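Cellulose-binding protein (Saccharophagus degradans, PDB 2YHG) probably binds polysaccharides and may hydrolyse glycosidic bonds, this piece joining a nucleoside hydrolase-like domain to a C-terminal beta domain. Local coordinates at residues Leu51-Glu56 against Ala247-Ala252; His332-Val337 against Leu426-Arg431; Leu359-Ser364 against Tyr374-Tyr379. One frame throughout, in Å; residues are numbered along the deposited sequence.

Contact 1 is the core one: it lies close to the centre of the molecule, in the nucleoside hydrolase-like domain, and joins the chain just after helix 42-52 to helix 246-249 and the turn that follows, through sulfur, an aromatic edge and methyl groups. Contacts 2 and 3 sit farther out, only partly buried, and both reach the four-stranded sheet of the C-terminal domain. Contact 2 lays a proline-rich connector along its strand 427-436 beside a calcium ion; contact 3, nested within the loop closed by contact 2, packs aromatic rings of strand 372-378 against another sheet. The two touch, V337 N probably hydrogen-bonded to S364 OG. No direct hydrogen bond crosses any contact; in contacts 1 and 3 a water bridges the segments.

Contact 1: Leu51-Glu56 against Ala247-Ala252; sequences LVMANE and AFLHMA
M53 meets F248 in a Met-aromatic contact within the nucleoside hydrolase-like domain, where the chain just after helix 42-52 faces helix 246-249 and the turn that follows. SD lies in the plane of the phenyl ring, at its edge, 4.0 Å from F248 CE2. The side chain runs out extended through chi2 and then bends at chi3 (74°), which turns the methyl off the ring and onto the turn beyond it. There M53 CE touches A252 CB at 3.8 Å and, almost as closely, L249 CD2. D314 and R318 of helix 308-323 also touch M53, while F248 rests on S46, R49 and Q50 of helix 42-52 and has W151 of a calcium site close by. Farther along, N55 ND2 gives a weak bond to E56 OE2, a carboxylate oxygen that also forms a salt bridge with R318; this tie to helix 308-323 probably steadies the acid. E56 comes near with CB, 4.3 Å from A252 O, and its own carbonyl reaches across through water. L249 to A252 form a type I turn, and that single water donates to E56 O at 2.7 Å and to M251 O at 2.8 Å.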
loop_
_atom_site.group_PDB
_atom_site.type_symbol
_atom_site.label_atom_id
_atom_site.label_comp_id
_atom_site.label_asym_id
_atom_site.label_seq_id
_atom_site.Cartn_x
_atom_site.Cartn_y
_atom_site.Cartn_z
ATOM N N LEU A 51 -3.470 -9.525 -5.738
ATOM C CA LEU A 51 -4.747 -10.086 -6.187
ATOM C C LEU A 51 -5.519 -10.772 -5.076
ATOM O O LEU A 51 -6.730 -10.601 -4.993
ATOM C CB LEU A 51 -4.548 -10.973 -7.399
ATOM C CG LEU A 51 -4.132 -10.215 -8.669
ATOM C CD1 LEU A 51 -3.776 -11.247 -9.730
ATOM C CD2 LEU A 51 -5.201 -9.305 -9.148
ATOM N N VAL A 52 -4.855 -11.529 -4.222
ATOM C CA VAL A 52 -5.584 -12.189 -3.126
ATOM C C VAL A 52 -5.932 -11.224 -1.999
ATOM O O VAL A 52 -6.722 -11.569 -1.123
ATOM C CB VAL A 52 -4.890 -13.466 -2.610
ATOM C CG1 VAL A 52 -4.720 -14.484 -3.725
ATOM C CG2 VAL A 52 -3.576 -13.166 -1.884
ATOM N N MET A 53 -5.381 -10.017 -2.051
ATOM C CA MET A 53 -5.740 -8.893 -1.174
ATOM C C MET A 53 -6.722 -7.924 -1.847
ATOM O O MET A 53 -7.067 -6.915 -1.238
ATOM C CB MET A 53 -4.451 -8.107 -0.744
ATOM C CG MET A 53 -3.505 -8.929 0.138
ATOM S SD MET A 53 -2.041 -8.032 0.648
ATOM C CE MET A 53 -2.751 -6.932 1.865
ATOM N N ALA A 54 -7.138 -8.196 -3.073
ATOM C CA ALA A 54 -7.764 -7.147 -3.886
ATOM C C ALA A 54 -9.128 -6.706 -3.374
ATOM O O ALA A 54 -9.603 -5.634 -3.698
ATOM C CB ALA A 54 -7.844 -7.552 -5.351
ATOM N N ASN A 55 -9.791 -7.541 -2.580
ATOM C CA ASN A 55 -11.043 -7.146 -1.956
ATOM C C ASN A 55 -10.889 -5.936 -1.022
ATOM O O ASN A 55 -11.879 -5.283 -0.694
ATOM C CB ASN A 55 -11.628 -8.313 -1.143
ATOM C CG ASN A 55 -10.802 -8.592 0.094
ATOM O OD1 ASN A 55 -9.630 -8.973 -0.024
ATOM N ND2 ASN A 55 -11.379 -8.372 1.280
ATOM N N GLU A 56 -9.670 -5.645 -0.577
ATOM C CA GLU A 56 -9.407 -4.552 0.351
ATOM C C GLU A 56 -9.146 -3.225 -0.342
ATOM O O GLU A 56 -8.973 -2.226 0.367
ATOM C CB GLU A 56 -8.164 -4.869 1.226
ATOM C CG GLU A 56 -8.231 -6.188 1.962
ATOM C CD GLU A 56 -9.337 -6.307 2.996
ATOM O OE1 GLU A 56 -9.898 -5.267 3.455
ATOM O OE2 GLU A 56 -9.547 -7.457 3.471
ATOM N N ALA A 247 4.529 -1.034 -1.970
ATOM C CA ALA A 247 3.768 -0.075 -2.758
ATOM C C ALA A 247 2.269 -0.349 -2.788
ATOM O O ALA A 247 1.509 0.544 -3.190
ATOM C CB ALA A 247 4.327 -0.004 -4.162
ATOM N N PHE A 248 1.809 -1.521 -2.393
ATOM C CA PHE A 248 0.397 -1.676 -2.053
ATOM C C PHE A 248 0.139 -1.971 -0.597
ATOM O O PHE A 248 -0.954 -1.651 -0.121
ATOM C CB PHE A 248 -0.376 -2.682 -2.943
ATOM C CG PHE A 248 0.187 -4.053 -2.967
ATOM C CD1 PHE A 248 1.190 -4.388 -3.867
ATOM C CD2 PHE A 248 -0.338 -5.065 -2.165
ATOM C CE1 PHE A 248 1.691 -5.674 -3.925
ATOM C CE2 PHE A 248 0.203 -6.334 -2.183
ATOM C CZ PHE A 248 1.204 -6.636 -3.095
ATOM N N LEU A 249 1.081 -2.499 0.162
ATOM C CA LEU A 249 0.813 -2.685 1.583
ATOM C C LEU A 249 0.582 -1.338 2.258
ATOM O O LEU A 249 -0.127 -1.282 3.280
ATOM C CB LEU A 249 1.945 -3.434 2.293
ATOM C CG LEU A 249 2.228 -4.839 1.790
ATOM C CD1 LEU A 249 3.259 -5.487 2.729
ATOM C CD2 LEU A 249 0.948 -5.667 1.691
ATOM N N HIS A 250 1.140 -0.257 1.737
ATOM C CA HIS A 250 0.913 1.089 2.278
ATOM C C HIS A 250 -0.589 1.385 2.396
ATOM O O HIS A 250 -0.984 2.090 3.339
ATOM C CB HIS A 250 1.611 2.078 1.339
ATOM C CG HIS A 250 1.630 3.471 1.855
ATOM N ND1 HIS A 250 2.081 3.783 3.108
ATOM C CD2 HIS A 250 1.264 4.625 1.240
ATOM C CE1 HIS A 250 1.949 5.088 3.254
ATOM N NE2 HIS A 250 1.475 5.634 2.137
ATOM N N MET A 251 -1.387 0.892 1.458
ATOM C CA MET A 251 -2.798 1.165 1.355
ATOM C C MET A 251 -3.681 -0.000 1.799
ATOM O O MET A 251 -4.883 0.018 1.541
ATOM C CB MET A 251 -3.177 1.616 -0.055
ATOM C CG MET A 251 -2.240 2.643 -0.673
ATOM S SD MET A 251 -0.945 1.757 -1.621
ATOM C CE MET A 251 -0.032 3.072 -2.366
ATOM N N ALA A 252 -3.124 -1.000 2.459
ATOM C CA ALA A 252 -3.838 -2.220 2.775
ATOM C C ALA A 252 -4.816 -2.079 3.930
ATOM O O ALA A 252 -5.661 -2.964 4.088
ATOM C CB ALA A 252 -2.854 -3.325 3.091
HETATM O O HOH W 1 -7.473 0.042 0.435
#

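Contact 2: His332-Val337 against Leu426-Arg431; sequences HHPVPV and LYAYRR. With CA (calcium ion), chain D.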
loop_
_atom_site.group_PDB
_atom_site.type_symbol
_atom_site.label_atom_id
_atom_site.label_comp_id
_atom_site.label_asym_id
_atom_site.label_seq_id
_atom_site.Cartn_x
_atom_site.Cartn_y
_atom_site.Cartn_z
ATOM N N HIS A 332 -10.547 -15.912 8.832
ATOM C CA HIS A 332 -10.840 -14.552 8.390
ATOM C C HIS A 332 -10.546 -13.533 9.491
ATOM O O HIS A 332 -10.557 -13.860 10.684
ATOM C CB HIS A 332 -12.281 -14.453 7.926
ATOM C CG HIS A 332 -12.641 -15.552 6.978
ATOM N ND1 HIS A 332 -13.024 -16.791 7.432
ATOM C CD2 HIS A 332 -12.520 -15.666 5.633
ATOM C CE1 HIS A 332 -13.129 -17.622 6.407
ATOM N NE2 HIS A 332 -12.845 -16.963 5.301
ATOM N N HIS A 333 -10.261 -12.309 9.094
ATOM C CA HIS A 333 -9.750 -11.308 10.014
ATOM C C HIS A 333 -10.779 -10.910 11.067
ATOM O O HIS A 333 -11.962 -10.766 10.757
ATOM C CB HIS A 333 -9.261 -10.090 9.280
ATOM C CG HIS A 333 -8.336 -10.413 8.159
ATOM N ND1 HIS A 333 -8.746 -11.007 6.986
ATOM C CD2 HIS A 333 -7.004 -10.234 8.060
ATOM C CE1 HIS A 333 -7.695 -11.149 6.193
ATOM N NE2 HIS A 333 -6.615 -10.725 6.840
ATOM N N PRO A 334 -10.300 -10.577 12.269
ATOM C CA PRO A 334 -11.204 -9.992 13.255
ATOM C C PRO A 334 -11.599 -8.577 12.847
ATOM O O PRO A 334 -10.974 -7.953 11.977
ATOM C CB PRO A 334 -10.377 -9.997 14.527
ATOM C CG PRO A 334 -8.961 -10.093 14.104
ATOM C CD PRO A 334 -8.932 -10.768 12.794
ATOM N N VAL A 335 -12.679 -8.105 13.461
ATOM C CA VAL A 335 -13.353 -6.886 13.081
ATOM C C VAL A 335 -13.332 -5.906 14.271
ATOM O O VAL A 335 -13.976 -6.149 15.299
ATOM C CB VAL A 335 -14.788 -7.167 12.655
ATOM C CG1 VAL A 335 -15.487 -5.831 12.380
ATOM C CG2 VAL A 335 -14.809 -8.097 11.430
ATOM N N PRO A 336 -12.555 -4.823 14.173
ATOM C CA PRO A 336 -12.444 -3.941 15.334
ATOM C C PRO A 336 -13.623 -3.002 15.469
ATOM O O PRO A 336 -14.132 -2.473 14.484
ATOM C CB PRO A 336 -11.210 -3.085 15.052
ATOM C CG PRO A 336 -10.574 -3.662 13.939
ATOM C CD PRO A 336 -11.535 -4.513 13.164
ATOM N N VAL A 337 -13.971 -2.711 16.715
ATOM C CA VAL A 337 -14.877 -1.626 17.076
ATOM C C VAL A 337 -14.260 -0.906 18.258
ATOM O O VAL A 337 -13.741 -1.579 19.138
ATOM C CB VAL A 337 -16.274 -2.193 17.448
ATOM C CG1 VAL A 337 -17.181 -1.077 17.955
ATOM C CG2 VAL A 337 -16.887 -2.932 16.244
ATOM N N LEU A 426 -4.894 -14.045 12.688
ATOM C CA LEU A 426 -5.076 -12.879 11.856
ATOM C C LEU A 426 -5.285 -11.629 12.703
ATOM O O LEU A 426 -5.841 -11.651 13.800
ATOM C CB LEU A 426 -6.222 -13.072 10.874
ATOM C CG LEU A 426 -5.942 -14.056 9.752
ATOM C CD1 LEU A 426 -7.179 -14.258 8.928
ATOM C CD2 LEU A 426 -4.774 -13.551 8.879
ATOM N N TYR A 427 -4.834 -10.510 12.141
ATOM C CA TYR A 427 -4.762 -9.234 12.841
ATOM C C TYR A 427 -5.697 -8.220 12.222
ATOM O O TYR A 427 -5.994 -8.254 11.028
ATOM C CB TYR A 427 -3.329 -8.699 12.820
ATOM C CG TYR A 427 -2.342 -9.546 13.602
ATOM C CD1 TYR A 427 -1.865 -10.777 13.116
ATOM C CD2 TYR A 427 -1.875 -9.133 14.827
ATOM C CE1 TYR A 427 -0.963 -11.526 13.845
ATOM C CE2 TYR A 427 -0.993 -9.876 15.559
ATOM C CZ TYR A 427 -0.480 -11.036 15.039
ATOM O OH TYR A 427 0.379 -11.794 15.814
ATOM N N ALA A 428 -6.085 -7.248 13.033
ATOM C CA ALA A 428 -6.776 -6.061 12.551
ATOM C C ALA A 428 -6.401 -4.881 13.429
ATOM O O ALA A 428 -5.846 -5.054 14.517
ATOM C CB ALA A 428 -8.287 -6.253 12.534
ATOM N N TYR A 429 -6.655 -3.679 12.928
ATOM C CA TYR A 429 -6.142 -2.463 13.548
ATOM C C TYR A 429 -7.196 -1.396 13.638
ATOM O O TYR A 429 -7.992 -1.216 12.724
ATOM C CB TYR A 429 -4.999 -1.898 12.691
ATOM C CG TYR A 429 -3.878 -2.870 12.441
ATOM C CD1 TYR A 429 -2.955 -3.162 13.413
ATOM C CD2 TYR A 429 -3.786 -3.568 11.233
ATOM C CE1 TYR A 429 -1.943 -4.078 13.174
ATOM C CE2 TYR A 429 -2.762 -4.444 10.973
ATOM C CZ TYR A 429 -1.846 -4.689 11.948
ATOM O OH TYR A 429 -0.794 -5.549 11.662
ATOM N N ARG A 430 -7.090 -0.570 14.684
ATOM C CA ARG A 430 -7.731 0.734 14.711
ATOM C C ARG A 430 -6.806 1.743 15.373
ATOM O O ARG A 430 -6.509 1.622 16.558
ATOM C CB ARG A 430 -9.065 0.728 15.451
ATOM C CG ARG A 430 -9.716 2.113 15.513
ATOM C CD ARG A 430 -10.291 2.519 14.158
ATOM N NE ARG A 430 -11.343 1.581 13.749
ATOM C CZ ARG A 430 -12.538 1.478 14.339
ATOM N NH1 ARG A 430 -12.974 2.423 15.149
ATOM N NH2 ARG A 430 -13.355 0.479 14.047
ATOM N N ARG A 431 -6.366 2.739 14.625
ATOM C CA ARG A 431 -5.670 3.868 15.166
ATOM C C ARG A 431 -6.641 4.925 15.627
ATOM O O ARG A 431 -7.574 5.274 14.926
ATOM C CB ARG A 431 -4.698 4.457 14.130
ATOM C CG ARG A 431 -3.785 5.534 14.731
ATOM C CD ARG A 431 -2.938 6.238 13.681
ATOM N NE ARG A 431 -2.131 5.271 12.947
ATOM C CZ ARG A 431 -0.825 5.324 12.706
ATOM N NH1 ARG A 431 -0.054 6.266 13.195
ATOM N NH2 ARG A 431 -0.315 4.392 11.926
HETATM CA CA CA D . -10.798 -15.211 12.603
#
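L426 lies against H333 in a CH-pi contact, just before strand 427-436 of the C-terminal beta domain, along which the 332-337 connector runs in nearly the same direction, 22° apart. L426 CD1 sits over the centre of the imidazole, 4.0 Å from the H333 ring centroid and only 2° off its normal. The same methyl lies 3.5 Å from H332 C, the carbonyl carbon whose oxygen binds calcium; N331, D366, D368, D370 and D420 complete the protein's share of that site. H333 NE2 is held by D314 of helix 308-323, which would help fix the ring. L426 O faces the proline ring, 3.4 Å from P334 CD. Y427 turns its side chain to helix 308-323, while its O reaches the imidazole edge, in the ring plane, 3.7 Å from H333 CD2. A428 points its methyl into the connector: CB is 3.2 Å from P334 O and 3.7 Å from P336 CG. R430, modelled in two conformers, bends in one at chi2 and chi3 to fold its guanidinium toward P336; there NH1 bonds D341 O, and NH2 lies 3.1 Å from P336 O at too poor an angle for a hydrogen bond.

Contact 3: Leu359-Ser364 against Tyr374-Tyr379; sequences LDASGS and YSWSHY. With EDO (1,2-ethanediol), chain K.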
loop_
_atom_site.group_PDB
_atom_site.type_symbol
_atom_site.label_atom_id
_atom_site.label_comp_id
_atom_site.label_asym_id
_atom_site.label_seq_id
_atom_site.Cartn_x
_atom_site.Cartn_y
_atom_site.Cartn_z
ATOM N N LEU A 359 -10.862 4.041 25.946
ATOM C CA LEU A 359 -10.963 3.460 24.604
ATOM C C LEU A 359 -11.345 1.999 24.781
ATOM O O LEU A 359 -10.592 1.221 25.339
ATOM C CB LEU A 359 -9.646 3.588 23.838
ATOM C CG LEU A 359 -9.142 5.009 23.562
ATOM C CD1 LEU A 359 -7.745 4.961 22.924
ATOM C CD2 LEU A 359 -10.103 5.823 22.732
ATOM N N ASP A 360 -12.550 1.672 24.353
ATOM C CA ASP A 360 -13.147 0.385 24.645
ATOM C C ASP A 360 -13.407 -0.363 23.346
ATOM O O ASP A 360 -14.213 0.081 22.544
ATOM C CB ASP A 360 -14.467 0.617 25.405
ATOM C CG ASP A 360 -15.092 -0.634 25.904
ATOM O OD1 ASP A 360 -14.605 -1.743 25.602
ATOM O OD2 ASP A 360 -16.111 -0.485 26.614
ATOM N N ALA A 361 -12.684 -1.465 23.158
ATOM C CA ALA A 361 -12.807 -2.278 21.966
ATOM C C ALA A 361 -13.782 -3.437 22.137
ATOM O O ALA A 361 -13.851 -4.312 21.251
ATOM C CB ALA A 361 -11.429 -2.801 21.545
ATOM N N SER A 362 -14.547 -3.468 23.216
ATOM C CA SER A 362 -15.652 -4.440 23.312
ATOM C C SER A 362 -16.606 -4.310 22.066
ATOM O O SER A 362 -16.975 -3.305 21.601
ATOM C CB SER A 362 -16.412 -4.185 24.649
ATOM O OG SER A 362 -15.532 -4.248 25.713
ATOM N N GLY A 363 -17.273 -5.343 21.585
ATOM C CA GLY A 363 -17.926 -4.932 20.348
ATOM C C GLY A 363 -17.259 -5.571 19.135
ATOM O O GLY A 363 -17.772 -5.577 18.014
ATOM N N SER A 364 -15.816 -5.430 19.297
ATOM C CA SER A 364 -15.008 -6.099 18.292
ATOM C C SER A 364 -15.502 -7.540 18.197
ATOM O O SER A 364 -16.020 -8.091 19.160
ATOM C CB SER A 364 -13.535 -6.066 18.672
ATOM O OG SER A 364 -12.991 -4.748 18.721
ATOM N N TYR A 374 -6.447 -8.323 22.648
ATOM C CA TYR A 374 -6.456 -6.904 22.471
ATOM C C TYR A 374 -5.121 -6.389 22.941
ATOM O O TYR A 374 -4.684 -6.713 24.051
ATOM C CB TYR A 374 -7.578 -6.280 23.317
ATOM C CG TYR A 374 -8.945 -6.839 23.048
ATOM C CD1 TYR A 374 -9.376 -7.997 23.677
ATOM C CD2 TYR A 374 -9.841 -6.185 22.218
ATOM C CE1 TYR A 374 -10.643 -8.534 23.402
ATOM C CE2 TYR A 374 -11.079 -6.708 21.953
ATOM C CZ TYR A 374 -11.487 -7.876 22.523
ATOM O OH TYR A 374 -12.778 -8.322 22.299
ATOM N N SER A 375 -4.501 -5.513 22.136
ATOM C CA SER A 375 -3.262 -4.878 22.532
ATOM C C SER A 375 -3.272 -3.396 22.137
ATOM O O SER A 375 -3.321 -3.079 20.952
ATOM C CB SER A 375 -2.096 -5.589 21.878
ATOM O OG SER A 375 -0.861 -5.060 22.311
ATOM N N TRP A 376 -3.174 -2.515 23.134
ATOM C CA TRP A 376 -3.154 -1.081 22.914
ATOM C C TRP A 376 -1.743 -0.568 23.043
ATOM O O TRP A 376 -1.069 -0.894 24.031
ATOM C CB TRP A 376 -4.041 -0.374 23.935
ATOM C CG TRP A 376 -5.477 -0.782 23.860
ATOM C CD1 TRP A 376 -6.098 -1.775 24.582
ATOM C CD2 TRP A 376 -6.493 -0.139 23.106
ATOM N NE1 TRP A 376 -7.422 -1.769 24.327
ATOM C CE2 TRP A 376 -7.700 -0.786 23.418
ATOM C CE3 TRP A 376 -6.495 0.897 22.174
ATOM C CZ2 TRP A 376 -8.905 -0.405 22.858
ATOM C CZ3 TRP A 376 -7.689 1.275 21.615
ATOM C CH2 TRP A 376 -8.881 0.627 21.949
ATOM N N SER A 377 -1.319 0.294 22.125
ATOM C CA SER A 377 0.009 0.838 22.168
ATOM C C SER A 377 0.033 2.311 21.804
ATOM O O SER A 377 -0.852 2.818 21.117
ATOM C CB SER A 377 0.937 0.049 21.229
ATOM O OG SER A 377 0.481 0.154 19.906
ATOM N N HIS A 378 1.021 3.024 22.325
ATOM C CA HIS A 378 1.297 4.394 21.925
ATOM C C HIS A 378 2.265 4.406 20.754
ATOM O O HIS A 378 3.437 3.995 20.896
ATOM C CB HIS A 378 1.918 5.169 23.100
ATOM C CG HIS A 378 2.290 6.557 22.721
ATOM N ND1 HIS A 378 3.394 7.201 23.228
ATOM C CD2 HIS A 378 1.711 7.427 21.858
ATOM C CE1 HIS A 378 3.510 8.377 22.642
ATOM N NE2 HIS A 378 2.507 8.539 21.791
ATOM N N TYR A 379 1.807 4.861 19.599
ATOM C CA TYR A 379 2.664 4.888 18.388
ATOM C C TYR A 379 3.389 6.217 18.344
ATOM O O TYR A 379 3.145 7.108 17.526
ATOM C CB TYR A 379 1.783 4.650 17.163
ATOM C CG TYR A 379 2.532 4.178 15.927
ATOM C CD1 TYR A 379 3.918 4.201 15.829
ATOM C CD2 TYR A 379 1.841 3.691 14.857
ATOM C CE1 TYR A 379 4.564 3.740 14.710
ATOM C CE2 TYR A 379 2.468 3.204 13.740
ATOM C CZ TYR A 379 3.839 3.245 13.656
ATOM O OH TYR A 379 4.440 2.776 12.512
HETATM C C1 EDO K . 2.429 -0.711 17.308
HETATM O O1 EDO K . 3.631 -1.315 17.798
HETATM C C2 EDO K . 2.535 0.798 17.154
HETATM O O2 EDO K . 2.674 1.400 18.433
HETATM O O HOH W 2 -15.509 -7.834 21.827
#
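This is apolar packing between two sheets of the C-terminal domain: strand 356-360, at the edge of the three-stranded sheet, and the turn after it face strand 372-378, at the edge of the four-stranded sheet. W376 and Y374 both carry CG anti to the carbonyl carbon (chi1 -61° and -56°), which sends both rings toward strand 356-360 and its turn. The six-membered ring of W376 meets L359, with CH2 3.6 Å from L359 CB and CZ2 3.4 Å from L359 O, while its NE1 is hydrogen-bonded to S396 O, which would anchor the indole. The A361 methyl touches both aromatics, 3.7 Å from W376 CZ2 and 3.8 Å from Y374 CD2. Y374 continues past it to the turn, S364 CB lying at its ring edge. A water links Y374 OH, at 2.8 Å, to S364 O. A361 O is gripped twice, by S364 N and, in the carbonyl plane, by S364 OG at 2.7 Å. D360 OD1 also takes two bonds from S362, OG on its syn lone pair and N from above the carboxylate plane. An Asx turn thus closes strand 356-360, and the two sheets packed face to face are consistent with a beta sandwich.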